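Local atomic coordinates of thioredoxin domain-containing protein (Aeropyrum pernix, PDB entry 3HA9), a protein that is of unknown function but has a thioredoxin fold with a CxxC disulfide, and probably acts as a thiol-disulfide oxidoreductase or antioxidant protein. Residues F20-T23 / V29-L32; I41-A46 / V53-L58; I74-A79 / R129-I134. One frame throughout, in Å; residues are numbered along the deposited sequence. Where two conformers were deposited one is given.

Interaction 1 of 3, residues F20-T23 / V29-L32; sequences FSLT and VISL
L22 and I30 pair across a short antiparallel beta hairpin, strands 22-23 and 29-30. They form a hydrogen-bonded pair. L22 N donates to I30 O, and I30 N donates back to L22 O, each at 2.8 Å and with an N-H...O angle near 164°. Each carbonyl also receives a longer CA-H...O contact: S21 CA on I30 O, and V29 CA on L22 O. On the face of L22 and I30 the two side chains touch by their outer methyls, CD1 to CD1 at 3.9 Å. T23 and V29, the next pair, are non-hydrogen-bonded and turn to the opposite face.

Beyond the paired strands a side-chain contact and a water still link the two chains. F20 CG sits between the backbone N and the carbonyl carbon (chi1 64°), which puts the ring beside L32. The two side chains are roughly perpendicular, with L32 CG 3.8 Å from F20 CZ. The water accepts from L32 N and gives a weak bond to F20 O. The hairpin packs on the main sheet: L22 touches V116 and I30 touches I114 of strand 114-117, and F20 and L32 both touch M137 of strand 133-138. F126 meets F20 edge-to-face. In the plane of the F20 ring, at its edge, sits L22 CG.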
loop_
_atom_site.group_PDB
_atom_site.type_symbol
_atom_site.label_atom_id
_atom_site.label_comp_id
_atom_site.label_asym_id
_atom_site.label_seq_id
_atom_site.Cartn_x
_atom_site.Cartn_y
_atom_site.Cartn_z
ATOM N N PHE A 20 -12.010 -0.882 0.718
ATOM C CA PHE A 20 -11.180 -0.493 1.843
ATOM C C PHE A 20 -11.133 1.016 2.026
ATOM O O PHE A 20 -11.529 1.776 1.141
ATOM C CB PHE A 20 -9.768 -1.048 1.674
ATOM C CG PHE A 20 -9.030 -0.491 0.485
ATOM C CD1 PHE A 20 -8.117 0.548 0.641
ATOM C CD2 PHE A 20 -9.238 -1.016 -0.793
ATOM C CE1 PHE A 20 -7.427 1.064 -0.460
ATOM C CE2 PHE A 20 -8.556 -0.503 -1.892
ATOM C CZ PHE A 20 -7.651 0.537 -1.723
ATOM N N SER A 21 -10.656 1.436 3.192
ATOM C CA SER A 21 -10.344 2.838 3.435
ATOM C C SER A 21 -8.972 2.938 4.107
ATOM O O SER A 21 -8.475 1.962 4.681
ATOM C CB SER A 21 -11.449 3.519 4.250
ATOM O OG SER A 21 -11.114 3.586 5.627
ATOM N N LEU A 22 -8.346 4.104 3.991
ATOM C CA LEU A 22 -7.001 4.314 4.498
ATOM C C LEU A 22 -7.012 5.545 5.393
ATOM O O LEU A 22 -7.743 6.483 5.115
ATOM C CB LEU A 22 -6.047 4.574 3.332
ATOM C CG LEU A 22 -6.091 3.627 2.128
ATOM C CD1 LEU A 22 -5.847 4.399 0.841
ATOM C CD2 LEU A 22 -5.070 2.541 2.299
ATOM N N THR A 23 -6.208 5.529 6.456
ATOM C CA THR A 23 -6.008 6.702 7.319
ATOM C C THR A 23 -4.641 7.304 7.017
ATOM O O THR A 23 -3.617 6.645 7.249
ATOM C CB THR A 23 -6.031 6.334 8.827
ATOM O OG1 THR A 23 -4.984 5.393 9.121
ATOM C CG2 THR A 23 -7.371 5.746 9.235
ATOM N N VAL A 29 -9.164 10.227 6.539
ATOM C CA VAL A 29 -9.661 8.953 6.002
ATOM C C VAL A 29 -9.954 9.104 4.505
ATOM O O VAL A 29 -10.738 9.961 4.111
ATOM C CB VAL A 29 -10.918 8.470 6.784
ATOM C CG1 VAL A 29 -11.565 7.255 6.108
ATOM C CG2 VAL A 29 -10.548 8.153 8.239
ATOM N N ILE A 30 -9.300 8.292 3.674
ATOM C CA ILE A 30 -9.522 8.322 2.223
ATOM C C ILE A 30 -9.825 6.940 1.641
ATOM O O ILE A 30 -9.647 5.914 2.309
ATOM C CB ILE A 30 -8.323 8.936 1.446
ATOM C CG1 ILE A 30 -7.039 8.105 1.660
ATOM C CG2 ILE A 30 -8.141 10.409 1.806
ATOM C CD1 ILE A 30 -5.973 8.306 0.582
ATOM N N SER A 31 -10.280 6.929 0.391
ATOM C CA SER A 31 -10.480 5.695 -0.364
ATOM C C SER A 31 -9.939 5.887 -1.777
ATOM O O SER A 31 -9.319 6.911 -2.066
ATOM C CB SER A 31 -11.964 5.299 -0.382
ATOM O OG SER A 31 -12.739 6.207 -1.152
ATOM N N LEU A 32 -10.174 4.915 -2.652
ATOM C CA LEU A 32 -9.682 4.986 -4.033
ATOM C C LEU A 32 -10.163 6.219 -4.807
ATOM O O LEU A 32 -9.410 6.777 -5.615
ATOM C CB LEU A 32 -10.040 3.711 -4.796
ATOM C CG LEU A 32 -9.110 2.509 -4.626
ATOM C CD1 LEU A 32 -9.752 1.293 -5.274
ATOM C CD2 LEU A 32 -7.738 2.789 -5.234
HETATM O O HOH W 1 -11.611 2.485 -2.212
#

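Interaction 2 of 3, residues I41-A46 / V53-L58; sequences ILWFMA and VYMADL
The indole of W43 is covered on both faces. M45 CG, from two residues on in the same strand, lies over the centre of one face, 3.6 Å above the plane. On the opposite face lies M55 CG of the helix, 3.3 Å above the plane and offset toward the rim. M55 thus meets the indole mainly through its methylenes. CG is 3.5 Å from W43 NE1, and CB is 3.7 Å from W43 CZ2. The sulfur is farther off. M55 SD stands 5.3 Å from the centroid of the five-membered ring, an oblique Met-aromatic contact. The M55 chain is bent at chi2 (54°) and chi3 (61°), which turns its end away from the strand. A56 adds a smaller contact at the six-membered ring, where its CB is 3.8 Å from W43 CH2.

W43 reaches the helix because its CG is anti to the backbone N (chi1 178°). The indole and the M55 side chain run antiparallel alongside each other. All three touching residues are buried. The polar atom of the indole is satisfied from outside the two segments: W43 NE1 is hydrogen-bonded to D132 OD1. That bond helps fix the rotation of the ring, and M55 also touches D132. C52, L59 and I134 add further contacts to the W43 side chain.

Strand 39-45 is the central strand of the five-stranded sheet, and helix 52-65 packs against it. With strand 69-75 they make a beta-alpha-beta unit, a layout that fits the thioredoxin fold. C52 opens this helix and C49, its disulfide partner, lies just before it. Such a CxxC at a helix start is characteristic of thioredoxin-type redox proteins and is probably the redox site here.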
loop_
_atom_site.group_PDB
_atom_site.type_symbol
_atom_site.label_atom_id
_atom_site.label_comp_id
_atom_site.label_asym_id
_atom_site.label_seq_id
_atom_site.Cartn_x
_atom_site.Cartn_y
_atom_site.Cartn_z
ATOM N N ILE A 41 -0.590 2.076 -6.452
ATOM C CA ILE A 41 0.329 1.135 -5.827
ATOM C C ILE A 41 0.289 1.277 -4.303
ATOM O O ILE A 41 0.644 2.331 -3.775
ATOM C CB ILE A 41 1.792 1.334 -6.351
ATOM C CG1 ILE A 41 1.828 1.217 -7.887
ATOM C CG2 ILE A 41 2.748 0.360 -5.627
ATOM C CD1 ILE A 41 3.218 1.337 -8.503
ATOM N N LEU A 42 -0.158 0.222 -3.610
ATOM C CA LEU A 42 -0.102 0.182 -2.154
ATOM C C LEU A 42 1.230 -0.443 -1.771
ATOM O O LEU A 42 1.514 -1.576 -2.145
ATOM C CB LEU A 42 -1.264 -0.636 -1.561
ATOM C CG LEU A 42 -2.679 -0.252 -1.990
ATOM C CD1 LEU A 42 -3.698 -1.049 -1.148
ATOM C CD2 LEU A 42 -2.906 1.238 -1.806
ATOM N N TRP A 43 2.069 0.312 -1.071
ATOM C CA TRP A 43 3.373 -0.200 -0.699
ATOM C C TRP A 43 3.413 -0.357 0.820
ATOM O O TRP A 43 3.463 0.645 1.539
ATOM C CB TRP A 43 4.460 0.768 -1.161
ATOM C CG TRP A 43 5.843 0.310 -0.768
ATOM C CD1 TRP A 43 6.268 -0.981 -0.616
ATOM C CD2 TRP A 43 6.959 1.141 -0.476
ATOM N NE1 TRP A 43 7.587 -1.003 -0.236
ATOM C CE2 TRP A 43 8.038 0.289 -0.143
ATOM C CE3 TRP A 43 7.151 2.532 -0.436
ATOM C CZ2 TRP A 43 9.310 0.780 0.214
ATOM C CZ3 TRP A 43 8.437 3.028 -0.082
ATOM C CH2 TRP A 43 9.495 2.143 0.228
ATOM N N PHE A 44 3.385 -1.615 1.283
ATOM C CA PHE A 44 3.406 -1.915 2.726
ATOM C C PHE A 44 4.851 -2.015 3.149
ATOM O O PHE A 44 5.598 -2.817 2.595
ATOM C CB PHE A 44 2.678 -3.233 2.993
ATOM C CG PHE A 44 1.193 -3.144 2.766
ATOM C CD1 PHE A 44 0.345 -2.860 3.844
ATOM C CD2 PHE A 44 0.643 -3.295 1.477
ATOM C CE1 PHE A 44 -1.037 -2.755 3.653
ATOM C CE2 PHE A 44 -0.746 -3.190 1.270
ATOM C CZ PHE A 44 -1.574 -2.915 2.335
ATOM N N MET A 45 5.242 -1.175 4.108
ATOM C CA MET A 45 6.667 -1.016 4.425
ATOM C C MET A 45 6.894 -0.638 5.886
ATOM O O MET A 45 5.943 -0.538 6.663
ATOM C CB MET A 45 7.341 -0.029 3.445
ATOM C CG MET A 45 6.598 1.312 3.204
ATOM S SD MET A 45 6.539 2.455 4.612
ATOM C CE MET A 45 8.226 3.023 4.608
ATOM N N ALA A 46 8.163 -0.470 6.248
ATOM C CA ALA A 46 8.571 -0.002 7.579
ATOM C C ALA A 46 9.834 0.797 7.378
ATOM O O ALA A 46 10.618 0.505 6.457
ATOM C CB ALA A 46 8.828 -1.200 8.516
ATOM N N VAL A 53 14.662 0.647 1.038
ATOM C CA VAL A 53 15.424 1.724 0.406
ATOM C C VAL A 53 15.502 1.503 -1.112
ATOM O O VAL A 53 15.292 2.451 -1.904
ATOM C CB VAL A 53 16.833 1.889 1.047
ATOM C CG1 VAL A 53 17.658 2.931 0.298
ATOM C CG2 VAL A 53 16.684 2.293 2.530
ATOM N N TYR A 54 15.823 0.271 -1.514
ATOM C CA TYR A 54 15.846 -0.057 -2.941
ATOM C C TYR A 54 14.434 0.046 -3.548
ATOM O O TYR A 54 14.263 0.577 -4.653
ATOM C CB TYR A 54 16.462 -1.446 -3.208
ATOM C CG TYR A 54 16.318 -1.860 -4.653
ATOM C CD1 TYR A 54 17.013 -1.183 -5.658
ATOM C CD2 TYR A 54 15.457 -2.900 -5.030
ATOM C CE1 TYR A 54 16.865 -1.533 -6.997
ATOM C CE2 TYR A 54 15.309 -3.259 -6.365
ATOM C CZ TYR A 54 16.019 -2.572 -7.343
ATOM O OH TYR A 54 15.888 -2.907 -8.674
ATOM N N MET A 55 13.420 -0.477 -2.851
ATOM C CA MET A 55 12.047 -0.334 -3.376
ATOM C C MET A 55 11.667 1.136 -3.568
ATOM O O MET A 55 11.014 1.493 -4.547
ATOM C CB MET A 55 10.999 -1.051 -2.485
ATOM C CG MET A 55 9.585 -1.083 -3.108
ATOM S SD MET A 55 9.438 -1.785 -4.789
ATOM C CE MET A 55 10.017 -3.402 -4.444
ATOM N N ALA A 56 12.078 1.998 -2.640
ATOM C CA ALA A 56 11.750 3.418 -2.761
ATOM C C ALA A 56 12.388 3.991 -4.032
ATOM O O ALA A 56 11.763 4.756 -4.765
ATOM C CB ALA A 56 12.206 4.194 -1.521
ATOM N N ASP A 57 13.614 3.560 -4.297
ATOM C CA ASP A 57 14.332 3.947 -5.524
ATOM C C ASP A 57 13.512 3.608 -6.780
ATOM O O ASP A 57 13.318 4.463 -7.650
ATOM C CB ASP A 57 15.725 3.308 -5.526
ATOM C CG ASP A 57 16.513 3.589 -6.809
ATOM O OD1 ASP A 57 17.395 4.475 -6.783
ATOM O OD2 ASP A 57 16.263 2.911 -7.837
ATOM N N LEU A 58 12.974 2.389 -6.828
ATOM C CA LEU A 58 12.159 1.948 -7.963
ATOM C C LEU A 58 10.876 2.736 -8.138
ATOM O O LEU A 58 10.549 3.146 -9.248
ATOM C CB LEU A 58 11.838 0.457 -7.872
ATOM C CG LEU A 58 13.015 -0.500 -7.934
ATOM C CD1 LEU A 58 12.499 -1.909 -8.222
ATOM C CD2 LEU A 58 13.999 -0.055 -9.027
#

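Interaction 3 of 3, residues I74-A79 / R129-I134; sequences IDFWTA and RSIDYI
Apolar contacts centre on I131 CG2. This methyl lies 3.7 Å from F76 CZ and 4.1 Å from W77 CZ3, so it bridges the two aromatic side chains. The F76 and I131 side chains are roughly perpendicular, while W77 and I131 meet obliquely. With I131 CG1 between the backbone N and the carbonyl carbon (chi1 60°), CG2 is left to face the F76 and W77 rings. The one polar atom in the contact is S130 O. It lies at the edge of the F76 ring, near the ring plane, 3.5 Å from F76 CZ.

Both segments lie at the ends of strands in the thioredoxin-like sheet. Residues 74-79 leave strand 69-75, and residues 129-134 lead into strand 133-138. Strand 39-45 runs between those two strands. I131 also touches W48 and C49, a residue of the CxxC disulfide, and W48 meets W77 edge-to-face.

Two side-chain hydrogen bonds stay within a segment and shape its loop; others reach outside. W77 N approaches D75 OD1 nearly in line with its C-O bond (2.9 Å), closing an Asx turn. W77 is the centre of an inverse gamma turn, and its NE1 is bonded to P93 O. In the other segment S130 OG accepts from D132 N at 3.2 Å in an ST turn. That hydroxyl is also hydrogen-bonded to T148 OG1.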
loop_
_atom_site.group_PDB
_atom_site.type_symbol
_atom_site.label_atom_id
_atom_site.label_comp_id
_atom_site.label_asym_id
_atom_site.label_seq_id
_atom_site.Cartn_x
_atom_site.Cartn_y
_atom_site.Cartn_z
ATOM N N ILE A 74 2.490 2.799 2.939
ATOM C CA ILE A 74 1.706 2.346 4.094
ATOM C C ILE A 74 2.687 1.784 5.102
ATOM O O ILE A 74 3.188 0.679 4.911
ATOM C CB ILE A 74 0.662 1.261 3.735
ATOM C CG1 ILE A 74 -0.343 1.800 2.726
ATOM C CG2 ILE A 74 -0.067 0.785 5.032
ATOM C CD1 ILE A 74 -1.303 0.737 2.115
ATOM N N ASP A 75 2.957 2.540 6.166
ATOM C CA ASP A 75 3.873 2.061 7.197
ATOM C C ASP A 75 2.998 1.356 8.206
ATOM O O ASP A 75 2.179 2.000 8.873
ATOM C CB ASP A 75 4.624 3.242 7.843
ATOM C CG ASP A 75 5.689 2.798 8.848
ATOM O OD1 ASP A 75 5.601 1.676 9.382
ATOM O OD2 ASP A 75 6.629 3.591 9.101
ATOM N N PHE A 76 3.158 0.033 8.305
ATOM C CA PHE A 76 2.335 -0.743 9.222
ATOM C C PHE A 76 3.087 -1.112 10.488
ATOM O O PHE A 76 2.587 -1.900 11.307
ATOM C CB PHE A 76 1.709 -1.981 8.518
ATOM C CG PHE A 76 2.695 -3.064 8.123
ATOM C CD1 PHE A 76 2.964 -4.141 8.983
ATOM C CD2 PHE A 76 3.283 -3.050 6.864
ATOM C CE1 PHE A 76 3.825 -5.177 8.597
ATOM C CE2 PHE A 76 4.146 -4.076 6.463
ATOM C CZ PHE A 76 4.408 -5.146 7.334
ATOM N N TRP A 77 4.284 -0.539 10.668
ATOM C CA TRP A 77 5.095 -0.887 11.829
ATOM C C TRP A 77 4.678 -0.002 13.017
ATOM O O TRP A 77 5.416 0.871 13.471
ATOM C CB TRP A 77 6.597 -0.809 11.498
ATOM C CG TRP A 77 7.409 -1.625 12.471
ATOM C CD1 TRP A 77 8.107 -1.163 13.541
ATOM C CD2 TRP A 77 7.540 -3.045 12.479
ATOM N NE1 TRP A 77 8.703 -2.213 14.206
ATOM C CE2 TRP A 77 8.372 -3.379 13.568
ATOM C CE3 TRP A 77 7.063 -4.070 11.647
ATOM C CZ2 TRP A 77 8.710 -4.696 13.875
ATOM C CZ3 TRP A 77 7.414 -5.394 11.952
ATOM C CH2 TRP A 77 8.234 -5.684 13.059
ATOM N N THR A 78 3.454 -0.241 13.488
ATOM C CA THR A 78 2.829 0.571 14.519
ATOM C C THR A 78 2.523 -0.272 15.750
ATOM O O THR A 78 2.433 -1.500 15.659
ATOM C CB THR A 78 1.465 1.127 14.026
ATOM O OG1 THR A 78 0.585 0.032 13.707
ATOM C CG2 THR A 78 1.647 2.018 12.801
ATOM N N ALA A 79 2.338 0.391 16.895
ATOM C CA ALA A 79 2.073 -0.337 18.139
ATOM C C ALA A 79 0.878 -1.277 17.995
ATOM O O ALA A 79 0.915 -2.416 18.474
ATOM C CB ALA A 79 1.863 0.637 19.291
ATOM N N ARG A 129 2.495 -10.129 3.155
ATOM C CA ARG A 129 3.407 -11.240 3.474
ATOM C C ARG A 129 4.778 -10.810 4.013
ATOM O O ARG A 129 5.568 -11.658 4.417
ATOM C CB ARG A 129 3.611 -12.116 2.216
ATOM C CG ARG A 129 2.337 -12.777 1.702
ATOM C CD ARG A 129 2.678 -13.795 0.622
ATOM N NE ARG A 129 3.053 -15.085 1.203
ATOM C CZ ARG A 129 2.168 -15.976 1.652
ATOM N NH1 ARG A 129 0.865 -15.725 1.577
ATOM N NH2 ARG A 129 2.576 -17.132 2.154
ATOM N N SER A 130 5.065 -9.506 4.025
ATOM C CA SER A 130 6.407 -9.017 4.435
ATOM C C SER A 130 6.369 -7.524 4.702
ATOM O O SER A 130 5.328 -6.884 4.499
ATOM C CB SER A 130 7.428 -9.285 3.321
ATOM O OG SER A 130 7.234 -8.372 2.238
ATOM N N ILE A 131 7.495 -6.978 5.162
ATOM C CA ILE A 131 7.613 -5.533 5.383
ATOM C C ILE A 131 8.079 -4.762 4.139
ATOM O O ILE A 131 8.474 -3.607 4.239
ATOM C CB ILE A 131 8.559 -5.218 6.581
ATOM C CG1 ILE A 131 9.956 -5.772 6.310
ATOM C CG2 ILE A 131 7.976 -5.783 7.883
ATOM C CD1 ILE A 131 10.992 -5.372 7.361
ATOM N N ASP A 132 8.028 -5.404 2.975
ATOM C CA ASP A 132 8.296 -4.726 1.702
ATOM C C ASP A 132 7.409 -5.414 0.676
ATOM O O ASP A 132 7.854 -6.260 -0.107
ATOM C CB ASP A 132 9.792 -4.784 1.340
ATOM C CG ASP A 132 10.160 -3.917 0.133
ATOM O OD1 ASP A 132 9.257 -3.359 -0.521
ATOM O OD2 ASP A 132 11.376 -3.835 -0.205
ATOM N N TYR A 133 6.138 -5.037 0.683
ATOM C CA TYR A 133 5.122 -5.781 -0.053
ATOM C C TYR A 133 4.321 -4.809 -0.880
ATOM O O TYR A 133 3.965 -3.739 -0.408
ATOM C CB TYR A 133 4.211 -6.530 0.949
ATOM C CG TYR A 133 3.200 -7.481 0.317
ATOM C CD1 TYR A 133 3.547 -8.804 0.026
ATOM C CD2 TYR A 133 1.891 -7.057 0.046
ATOM C CE1 TYR A 133 2.620 -9.671 -0.539
ATOM C CE2 TYR A 133 0.951 -7.923 -0.543
ATOM C CZ TYR A 133 1.331 -9.227 -0.818
ATOM O OH TYR A 133 0.432 -10.089 -1.394
ATOM N N ILE A 134 4.029 -5.199 -2.117
ATOM C CA ILE A 134 3.433 -4.311 -3.108
ATOM C C ILE A 134 2.091 -4.885 -3.561
ATOM O O ILE A 134 1.998 -6.079 -3.859
ATOM C CB ILE A 134 4.400 -4.184 -4.333
ATOM C CG1 ILE A 134 5.623 -3.316 -3.978
ATOM C CG2 ILE A 134 3.673 -3.677 -5.594
ATOM C CD1 ILE A 134 5.328 -1.820 -3.909
#

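From the N terminus, interaction 1 comes first and closes the short hairpin loop between residues 23 and 29. The chain then enters strand 39-45. Interaction 2 closes the turn carrying the CxxC between this strand and helix 52-65. Interaction 3 opens later and spans 49 residues to join the loop after strand 69-75 to the approach to strand 133-138. The three are in series, and none nests in or crosses another. In space interactions 2 and 3 are close, with centres about 10 Å apart. Their strands probably hydrogen-bond directly, W43 O with I74 N and F44 N with Y133 O. Interaction 1 touches both by packing, through F20 on L42 and L22 on I74.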